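Local coordinates for dihydrodipicolinate synthase (Agrobacterium tumefaciens, PDB 3B4U), which probably catalyses, as a TIM-barrel lyase, the condensation of pyruvate with aspartate semialdehyde that commits carbon to the lysine pathway, at residues M26-R31 and S64-I70; V113-L118 and V147-V151; F122-F126 and F161-V165; V213-L217 and V250-V254. One frame throughout, in Å; residues are numbered along the deposited sequence.

Interaction 1: M26-R31 and S64-I70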
# COMPACT_ATOMS: atom_id res chain seq x y z
N MET B 26 -15.89 5.53 18.82
CA MET B 26 -15.96 4.57 17.72
C MET B 26 -16.94 3.46 18.02
O MET B 26 -17.76 3.09 17.18
CB MET B 26 -14.56 4.04 17.44
CG MET B 26 -14.47 3.25 16.17
SD MET B 26 -12.62 2.73 15.88
CE MET B 26 -12.86 1.67 14.29
N ILE B 27 -16.85 2.94 19.24
CA ILE B 27 -17.75 1.88 19.67
C ILE B 27 -19.19 2.39 19.73
O ILE B 27 -20.11 1.71 19.32
CB ILE B 27 -17.28 1.29 21.01
CG1 ILE B 27 -16.00 0.50 20.77
CG2 ILE B 27 -18.33 0.44 21.65
CD1 ILE B 27 -15.20 0.11 22.00
N ALA B 28 -19.39 3.59 20.25
CA ALA B 28 -20.74 4.16 20.32
C ALA B 28 -21.34 4.36 18.91
O ALA B 28 -22.53 4.10 18.70
CB ALA B 28 -20.72 5.49 21.12
N HIS B 29 -20.51 4.77 17.98
CA HIS B 29 -20.94 4.91 16.60
C HIS B 29 -21.30 3.56 16.00
O HIS B 29 -22.33 3.43 15.34
CB HIS B 29 -19.86 5.66 15.80
CG HIS B 29 -20.20 5.82 14.37
ND1 HIS B 29 -21.32 6.50 13.95
CD2 HIS B 29 -19.55 5.40 13.27
CE1 HIS B 29 -21.34 6.47 12.63
NE2 HIS B 29 -20.27 5.81 12.18
N ALA B 30 -20.50 2.54 16.26
CA ALA B 30 -20.83 1.20 15.80
C ALA B 30 -22.18 0.76 16.37
O ALA B 30 -23.02 0.22 15.65
CB ALA B 30 -19.75 0.22 16.21
N ARG B 31 -22.40 0.97 17.66
CA ARG B 31 -23.66 0.58 18.28
C ARG B 31 -24.83 1.31 17.64
O ARG B 31 -25.90 0.72 17.44
CB ARG B 31 -23.65 0.88 19.77
CG ARG B 31 -22.75 -0.04 20.56
CD ARG B 31 -23.34 -1.42 20.75
NE ARG B 31 -22.59 -2.22 21.73
CZ ARG B 31 -22.74 -3.53 21.92
NH1 ARG B 31 -22.00 -4.13 22.83
NH2 ARG B 31 -23.60 -4.26 21.23
N SER B 64 -10.81 -3.92 22.12
CA SER B 64 -11.74 -3.04 22.82
C SER B 64 -13.19 -3.22 22.36
O SER B 64 -14.11 -3.19 23.19
CB SER B 64 -11.33 -1.59 22.65
OG SER B 64 -10.10 -1.31 23.30
N PHE B 65 -13.39 -3.42 21.06
CA PHE B 65 -14.75 -3.68 20.57
C PHE B 65 -15.32 -4.93 21.22
O PHE B 65 -16.50 -4.94 21.64
CB PHE B 65 -14.73 -3.90 19.04
CG PHE B 65 -15.10 -2.68 18.24
CD1 PHE B 65 -14.26 -1.58 18.17
CD2 PHE B 65 -16.31 -2.63 17.54
CE1 PHE B 65 -14.65 -0.45 17.44
CE2 PHE B 65 -16.70 -1.50 16.85
CZ PHE B 65 -15.86 -0.41 16.79
N ILE B 66 -14.51 -5.98 21.29
CA ILE B 66 -14.97 -7.24 21.85
C ILE B 66 -15.21 -7.12 23.35
O ILE B 66 -16.22 -7.60 23.87
CB ILE B 66 -14.00 -8.37 21.44
CG1 ILE B 66 -14.11 -8.55 19.92
CG2 ILE B 66 -14.34 -9.66 22.19
CD1 ILE B 66 -13.09 -9.51 19.30
N ALA B 67 -14.33 -6.42 24.06
CA ALA B 67 -14.54 -6.20 25.50
C ALA B 67 -15.78 -5.37 25.77
O ALA B 67 -16.44 -5.57 26.79
CB ALA B 67 -13.31 -5.55 26.12
N ALA B 68 -16.14 -4.48 24.85
CA ALA B 68 -17.32 -3.63 24.95
C ALA B 68 -18.61 -4.41 24.60
O ALA B 68 -19.69 -3.84 24.60
CB ALA B 68 -17.18 -2.40 24.08
N GLY B 69 -18.47 -5.64 24.19
CA GLY B 69 -19.62 -6.51 24.05
C GLY B 69 -20.25 -6.59 22.70
O GLY B 69 -21.28 -7.23 22.57
N ILE B 70 -19.65 -5.97 21.70
CA ILE B 70 -20.12 -6.15 20.34
C ILE B 70 -19.74 -7.56 19.90
O ILE B 70 -18.59 -7.98 20.04
CB ILE B 70 -19.56 -5.07 19.39
CG1 ILE B 70 -20.18 -3.71 19.75
CG2 ILE B 70 -19.90 -5.42 17.93
CD1 ILE B 70 -19.57 -2.52 19.06
O HOH W 1 -21.06 -1.04 23.79
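Two neighbouring outer helices of the barrel, 23-35 and 57-67, pack here through the end of the second helix, burying 410 Å² between the segments. S64 gives mainly its carbonyl: S64 O lies 3.7 Å from I27 CD1, while its hydroxyl bonds back to A60 within its own helix. I27 CG1 sits over one face of the central F65 ring, 3.9 Å from its centroid, in a CH-pi contact; M26 reaches the ring edge, with CG 3.9 Å from F65 CE1 and SD 5.4 Å from the centroid, a Met-aromatic contact; A30 CB approaches F65 CE2 to 3.6 Å. A68 CB meets I27 CD1 at 3.8 Å, and A68 O accepts a hydrogen bond from R31 NH1 (2.9 Å). Water 1 bridges the same two residues, accepting from R31 NE and donating to A68 O. Positive phi at G69, a bond from G69 N to I66 O and a weak one from I70 N to F65 O form a Schellman motif, ending the helix beside the arginine. I70 turns inward: its CG1 lies over a face of the R31 guanidinium, 3.4 Å from R31 CZ, and its CD1 touches A30 CB at 4.0 Å. Beneath, A30 and F65 rest on strand 40-43, and F65 and I70 on I75 of strand 75-79: consecutive helices side by side over the parallel strands, the beta/alpha layering of a TIM barrel.

Interaction 2: V113-L118 and V147-V151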
# COMPACT_ATOMS: atom_id res chain seq x y z
N VAL B 113 -0.39 -5.63 -12.08
CA VAL B 113 -0.15 -7.03 -11.77
C VAL B 113 -1.16 -7.93 -12.47
O VAL B 113 -2.26 -7.54 -12.78
CB VAL B 113 -0.11 -7.27 -10.25
CG1 VAL B 113 1.02 -6.48 -9.61
CG2 VAL B 113 -1.47 -6.97 -9.59
N SER B 114 -0.72 -9.15 -12.73
CA SER B 114 -1.50 -10.11 -13.50
C SER B 114 -2.48 -10.89 -12.63
O SER B 114 -2.30 -11.06 -11.43
CB SER B 114 -0.58 -11.09 -14.22
OG SER B 114 0.05 -11.94 -13.32
N ASP B 115 -3.51 -11.46 -13.27
CA ASP B 115 -4.42 -12.36 -12.58
C ASP B 115 -3.66 -13.55 -12.00
O ASP B 115 -3.96 -13.98 -10.89
CB ASP B 115 -5.50 -12.90 -13.52
CG ASP B 115 -6.59 -11.90 -13.81
OD1 ASP B 115 -6.39 -10.69 -13.59
OD2 ASP B 115 -7.66 -12.35 -14.27
N ASP B 116 -2.68 -14.10 -12.73
CA ASP B 116 -1.93 -15.21 -12.21
C ASP B 116 -1.18 -14.82 -10.92
O ASP B 116 -1.15 -15.56 -9.96
CB ASP B 116 -0.95 -15.74 -13.25
CG ASP B 116 -1.62 -16.48 -14.39
OD1 ASP B 116 -2.82 -16.83 -14.29
OD2 ASP B 116 -0.92 -16.77 -15.37
N GLY B 117 -0.55 -13.65 -10.93
CA GLY B 117 0.13 -13.15 -9.76
C GLY B 117 -0.80 -12.98 -8.57
O GLY B 117 -0.48 -13.32 -7.44
N LEU B 118 -1.98 -12.45 -8.85
CA LEU B 118 -2.98 -12.27 -7.78
C LEU B 118 -3.49 -13.61 -7.25
O LEU B 118 -3.63 -13.78 -6.05
CB LEU B 118 -4.13 -11.43 -8.30
CG LEU B 118 -3.78 -9.97 -8.55
CD1 LEU B 118 -4.91 -9.30 -9.28
CD2 LEU B 118 -3.47 -9.21 -7.23
N VAL B 147 -5.90 -2.23 -8.65
CA VAL B 147 -5.88 -3.68 -8.88
C VAL B 147 -7.33 -4.14 -9.04
O VAL B 147 -8.13 -4.09 -8.13
CB VAL B 147 -5.17 -4.42 -7.75
CG1 VAL B 147 -5.17 -5.91 -8.08
CG2 VAL B 147 -3.75 -3.88 -7.54
N THR B 148 -7.67 -4.51 -10.24
CA THR B 148 -8.97 -5.10 -10.51
C THR B 148 -8.93 -6.58 -10.23
O THR B 148 -7.98 -7.25 -10.56
CB THR B 148 -9.33 -4.86 -11.98
OG1 THR B 148 -9.46 -3.43 -12.19
CG2 THR B 148 -10.64 -5.53 -12.35
N LEU B 149 -10.00 -7.08 -9.62
CA LEU B 149 -10.22 -8.51 -9.47
C LEU B 149 -11.20 -8.94 -10.54
O LEU B 149 -12.40 -8.72 -10.44
CB LEU B 149 -10.71 -8.84 -8.07
CG LEU B 149 -9.90 -8.29 -6.90
CD1 LEU B 149 -10.52 -8.70 -5.57
CD2 LEU B 149 -8.44 -8.70 -7.00
N SER B 150 -10.70 -9.55 -11.59
CA SER B 150 -11.53 -9.92 -12.72
C SER B 150 -12.54 -10.99 -12.34
O SER B 150 -12.35 -11.74 -11.38
CB SER B 150 -10.67 -10.42 -13.87
OG SER B 150 -10.13 -11.69 -13.56
N VAL B 151 -13.61 -11.08 -13.11
CA VAL B 151 -14.58 -12.16 -12.94
C VAL B 151 -13.89 -13.51 -13.02
O VAL B 151 -14.16 -14.41 -12.23
CB VAL B 151 -15.73 -12.04 -13.97
CG1 VAL B 151 -16.67 -13.23 -13.87
CG2 VAL B 151 -16.49 -10.70 -13.77
O HOH W 2 -7.80 -9.80 -11.51
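L118 is the main bump. Its CB points at the 147-151 loop, and CD1 enters a shallow hollow bounded by V147 CG1 at 3.6 Å, T148 O at 3.9 Å and L149 CD2 at 4.2 Å. V113 adds a shoulder beside it, its CG2 4.1 Å from V147 CG1, so that the V147 methyl fits against both; P106 touches L118, V147 and L149. This is where the start of helix 115-129 meets the run into helix 151-160, two successive outer helices of the TIM barrel. Both starts are capped by serine: S114 OG accepts from G117 N (3.0 Å), and S150 OG caps L153 N. The same S150 hydroxyl donates to D115 OD2 at 2.7 Å, joining the two helix starts. Beside that bond, the space between D115 OD1 and the T148-S150 backbone is filled by water 2, which donates to D115 OD1 and T148 O and accepts from S150 N. On another side, V113 packs on P269 of the second subunit.

Interaction 3: F122-F126 and F161-V165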
# COMPACT_ATOMS: atom_id res chain seq x y z
N PHE B 122 -3.24 -14.57 -3.25
CA PHE B 122 -4.34 -14.99 -2.40
C PHE B 122 -4.13 -16.42 -1.90
O PHE B 122 -4.34 -16.71 -0.74
CB PHE B 122 -5.68 -14.86 -3.13
CG PHE B 122 -6.21 -13.46 -3.24
CD1 PHE B 122 -6.68 -12.78 -2.12
CD2 PHE B 122 -6.23 -12.81 -4.46
CE1 PHE B 122 -7.16 -11.49 -2.21
CE2 PHE B 122 -6.72 -11.53 -4.55
CZ PHE B 122 -7.19 -10.88 -3.44
N SER B 123 -3.72 -17.31 -2.80
CA SER B 123 -3.45 -18.68 -2.38
C SER B 123 -2.43 -18.76 -1.26
O SER B 123 -2.60 -19.50 -0.29
CB SER B 123 -2.95 -19.51 -3.55
OG SER B 123 -2.73 -20.85 -3.13
N ALA B 124 -1.35 -17.99 -1.37
CA ALA B 124 -0.31 -17.99 -0.34
C ALA B 124 -0.82 -17.43 0.98
O ALA B 124 -0.49 -17.94 2.04
CB ALA B 124 0.90 -17.21 -0.82
N VAL B 125 -1.65 -16.40 0.92
CA VAL B 125 -2.26 -15.85 2.13
C VAL B 125 -3.13 -16.92 2.81
O VAL B 125 -3.01 -17.13 4.01
CB VAL B 125 -3.09 -14.58 1.83
CG1 VAL B 125 -3.91 -14.14 3.05
CG2 VAL B 125 -2.16 -13.46 1.38
N PHE B 126 -3.96 -17.59 2.05
CA PHE B 126 -4.86 -18.60 2.61
C PHE B 126 -4.08 -19.76 3.22
O PHE B 126 -4.43 -20.23 4.31
CB PHE B 126 -5.86 -19.09 1.56
CG PHE B 126 -6.70 -18.01 0.94
CD1 PHE B 126 -6.94 -16.78 1.58
CD2 PHE B 126 -7.21 -18.19 -0.31
CE1 PHE B 126 -7.66 -15.79 0.96
CE2 PHE B 126 -7.94 -17.21 -0.94
CZ PHE B 126 -8.17 -16.01 -0.28
N PHE B 161 -10.91 -22.43 -3.51
CA PHE B 161 -11.02 -22.11 -2.10
C PHE B 161 -12.44 -22.04 -1.61
O PHE B 161 -12.86 -21.06 -0.99
CB PHE B 161 -10.25 -20.80 -1.81
CG PHE B 161 -8.82 -20.87 -2.24
CD1 PHE B 161 -7.95 -21.76 -1.62
CD2 PHE B 161 -8.32 -20.07 -3.26
CE1 PHE B 161 -6.64 -21.88 -2.03
CE2 PHE B 161 -6.98 -20.18 -3.67
CZ PHE B 161 -6.16 -21.10 -3.06
N PRO B 162 -13.22 -23.10 -1.83
CA PRO B 162 -14.59 -23.09 -1.35
C PRO B 162 -14.67 -22.95 0.17
O PRO B 162 -13.91 -23.56 0.89
CB PRO B 162 -15.14 -24.44 -1.86
CG PRO B 162 -13.94 -25.29 -1.94
CD PRO B 162 -12.87 -24.39 -2.46
N GLY B 163 -15.59 -22.10 0.64
CA GLY B 163 -15.69 -21.79 2.07
C GLY B 163 -14.66 -20.82 2.59
O GLY B 163 -14.80 -20.33 3.75
N ILE B 164 -13.58 -20.58 1.83
CA ILE B 164 -12.57 -19.60 2.21
C ILE B 164 -12.92 -18.30 1.50
O ILE B 164 -13.12 -17.27 2.14
CB ILE B 164 -11.15 -20.09 1.93
CG1 ILE B 164 -10.81 -21.35 2.77
CG2 ILE B 164 -10.17 -18.95 2.22
CD1 ILE B 164 -9.58 -22.04 2.26
N VAL B 165 -13.00 -18.32 0.19
CA VAL B 165 -13.46 -17.15 -0.57
C VAL B 165 -14.99 -17.24 -0.65
O VAL B 165 -15.53 -18.11 -1.36
CB VAL B 165 -12.82 -17.06 -1.94
CG1 VAL B 165 -13.46 -15.91 -2.75
CG2 VAL B 165 -11.32 -16.84 -1.77
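This is an aromatic and aliphatic contact without hydrogen bonds across it, joining the middle of helix 115-129 to the turn that leads from helix 151-160 into strand 165-170. F126 has the largest share, 88 Å² of the 233 Å² buried. Its edge is directed at the face of F161 in a T-shaped pair, centroids 5.0 Å apart and planes at 77°, with F126 CD2 3.7 Å from F161 CD2. One face of the F126 ring receives I164: CG2 stands 3.9 Å from the F126 centroid and only 12° off the normal, a CH-pi contact. V165 CG2 comes within 3.5 Å of F126 CE2. The turn thus wraps the phenyl group with three side chains, in the part of a TIM barrel where the chain leaves an outer helix and returns to the inner strands. F161 is the first residue to depart from helical angles, and its carbonyl O accepts from I164 N (2.9 Å) and V165 N (3.0 Å), a tight reversal with G163 at positive phi that brings F161, I164 and V165 to F126 together. Backbone hydrogen bonds between I164 and I136 tie the turn to strand 136-140, where I136 also touches F126. One helical turn earlier, S123 OG approaches the edge of the F161 ring, 3.4 Å from CZ.

Interaction 4: V213-L217 and V250-V254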
# COMPACT_ATOMS: atom_id res chain seq x y z
N VAL B 213 -22.09 5.46 3.14
CA VAL B 213 -23.26 6.27 3.40
C VAL B 213 -24.06 5.74 4.58
O VAL B 213 -24.70 6.52 5.27
CB VAL B 213 -24.13 6.43 2.10
CG1 VAL B 213 -25.46 7.06 2.40
CG2 VAL B 213 -23.33 7.21 1.04
N ALA B 214 -23.99 4.44 4.84
CA ALA B 214 -24.67 3.84 5.97
C ALA B 214 -24.13 4.31 7.32
O ALA B 214 -24.78 4.05 8.33
CB ALA B 214 -24.61 2.30 5.90
N ASN B 215 -23.03 5.04 7.35
CA ASN B 215 -22.60 5.69 8.61
C ASN B 215 -23.56 6.80 9.03
O ASN B 215 -23.56 7.16 10.21
CB ASN B 215 -21.22 6.31 8.46
CG ASN B 215 -20.10 5.30 8.49
OD1 ASN B 215 -19.72 4.83 9.57
ND2 ASN B 215 -19.56 4.99 7.34
N PHE B 216 -24.36 7.35 8.12
CA PHE B 216 -25.21 8.49 8.44
C PHE B 216 -26.61 8.43 7.86
O PHE B 216 -27.40 9.28 8.23
CB PHE B 216 -24.51 9.83 8.14
CG PHE B 216 -24.18 10.00 6.69
CD1 PHE B 216 -25.11 10.56 5.82
CD2 PHE B 216 -22.96 9.64 6.18
CE1 PHE B 216 -24.85 10.70 4.49
CE2 PHE B 216 -22.70 9.78 4.84
CZ PHE B 216 -23.65 10.32 3.99
N LEU B 217 -26.91 7.47 7.00
CA LEU B 217 -28.26 7.24 6.45
C LEU B 217 -28.53 5.73 6.51
O LEU B 217 -28.76 5.07 5.48
CB LEU B 217 -28.43 7.80 5.04
CG LEU B 217 -28.55 9.32 4.94
CD1 LEU B 217 -28.34 9.75 3.47
CD2 LEU B 217 -29.90 9.81 5.46
N VAL B 250 -17.84 11.94 3.92
CA VAL B 250 -18.68 11.07 4.71
C VAL B 250 -18.61 11.44 6.19
O VAL B 250 -19.63 11.52 6.88
CB VAL B 250 -18.25 9.59 4.51
CG1 VAL B 250 -18.86 8.68 5.57
CG2 VAL B 250 -18.68 9.10 3.14
N LYS B 251 -17.40 11.68 6.68
CA LYS B 251 -17.24 12.08 8.08
C LYS B 251 -17.94 13.39 8.42
O LYS B 251 -18.55 13.52 9.48
CB LYS B 251 -15.76 12.10 8.44
CG LYS B 251 -15.13 10.70 8.51
CD LYS B 251 -13.63 10.75 8.87
CE LYS B 251 -13.40 10.23 10.27
NZ LYS B 251 -11.96 10.25 10.61
N VAL B 252 -17.91 14.35 7.49
CA VAL B 252 -18.66 15.60 7.67
C VAL B 252 -20.14 15.30 7.90
O VAL B 252 -20.77 15.89 8.75
CB VAL B 252 -18.47 16.53 6.43
CG1 VAL B 252 -19.51 17.64 6.40
CG2 VAL B 252 -17.09 17.13 6.35
N LEU B 253 -20.69 14.35 7.16
CA LEU B 253 -22.11 14.03 7.30
C LEU B 253 -22.42 13.18 8.53
O LEU B 253 -23.50 13.30 9.08
CB LEU B 253 -22.66 13.44 6.00
CG LEU B 253 -22.73 14.51 4.89
CD1 LEU B 253 -23.22 13.88 3.59
CD2 LEU B 253 -23.67 15.67 5.26
N VAL B 254 -21.48 12.38 9.01
CA VAL B 254 -21.64 11.77 10.33
C VAL B 254 -21.76 12.88 11.38
O VAL B 254 -22.67 12.86 12.19
CB VAL B 254 -20.51 10.79 10.69
CG1 VAL B 254 -20.76 10.24 12.08
CG2 VAL B 254 -20.48 9.67 9.65
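F216 has the most surface covered, 90 Å², followed by V250 with 51 Å² and L253 with 46 Å². The F216 ring lies against helix 246-258 with L253 CB squarely over one face, 3.6 Å from the ring centroid and 1° off the normal, a CH-pi contact; L253 CD1 also reaches F216 CZ at 3.6 Å. V250, one turn earlier, meets the ring from another direction, its CG1 4.1 Å from F216 CE2 and its carbonyl O 3.9 Å from F216 CD2. The backbones come close here, F216 and V254 having CA atoms 5.2 Å apart, and V254 CG2 packs against N215 CB at 3.6 Å. The loop that presents F216 follows strand 208-211, the eighth strand of the barrel, and is shaped by a 3-10 turn, with F216 N and L217 N both bonded to V213 O at 3.0 Å. L237 of helix 232-240 also touches F216, and L253 packs on I281 and F285 of helix 275-289. No hydrogen bond crosses between the segments. The amide of N215 has its partners elsewhere, OD1 with H29 and the T12 backbone, ND2 with the carbonyls of A10 and G212. Thus cohesion between loop and helix comes from apolar and CH-pi packing in a buried setting, while the N215 amide is satisfied outside this contact, by H29 of helix 23-35 and by the backbone of A10, T12 and G212.

How the interactions relate
Interactions 1 and 4 form one neighbourhood, their centres 18 Å apart: H29 NE2 lies 2.8 Å from N215 OD1, a probable hydrogen bond, and H29 CE1 packs 3.9 Å from V254 CG1, so helix 23-35 is tied to the loop after the last barrel strand. Interactions 2 and 3 form the other pair, with centres 15 Å apart; both use helix 115-129, their segments alternate along the chain, and L149 CD2 touches F122 CE2 at 4.1 Å. The pairs do not touch: interactions 2 and 4 have centres 31 Å apart and lie on opposite sides of the chain's centre. A magnesium ion is about 10 Å from the V147 side chain of interaction 2.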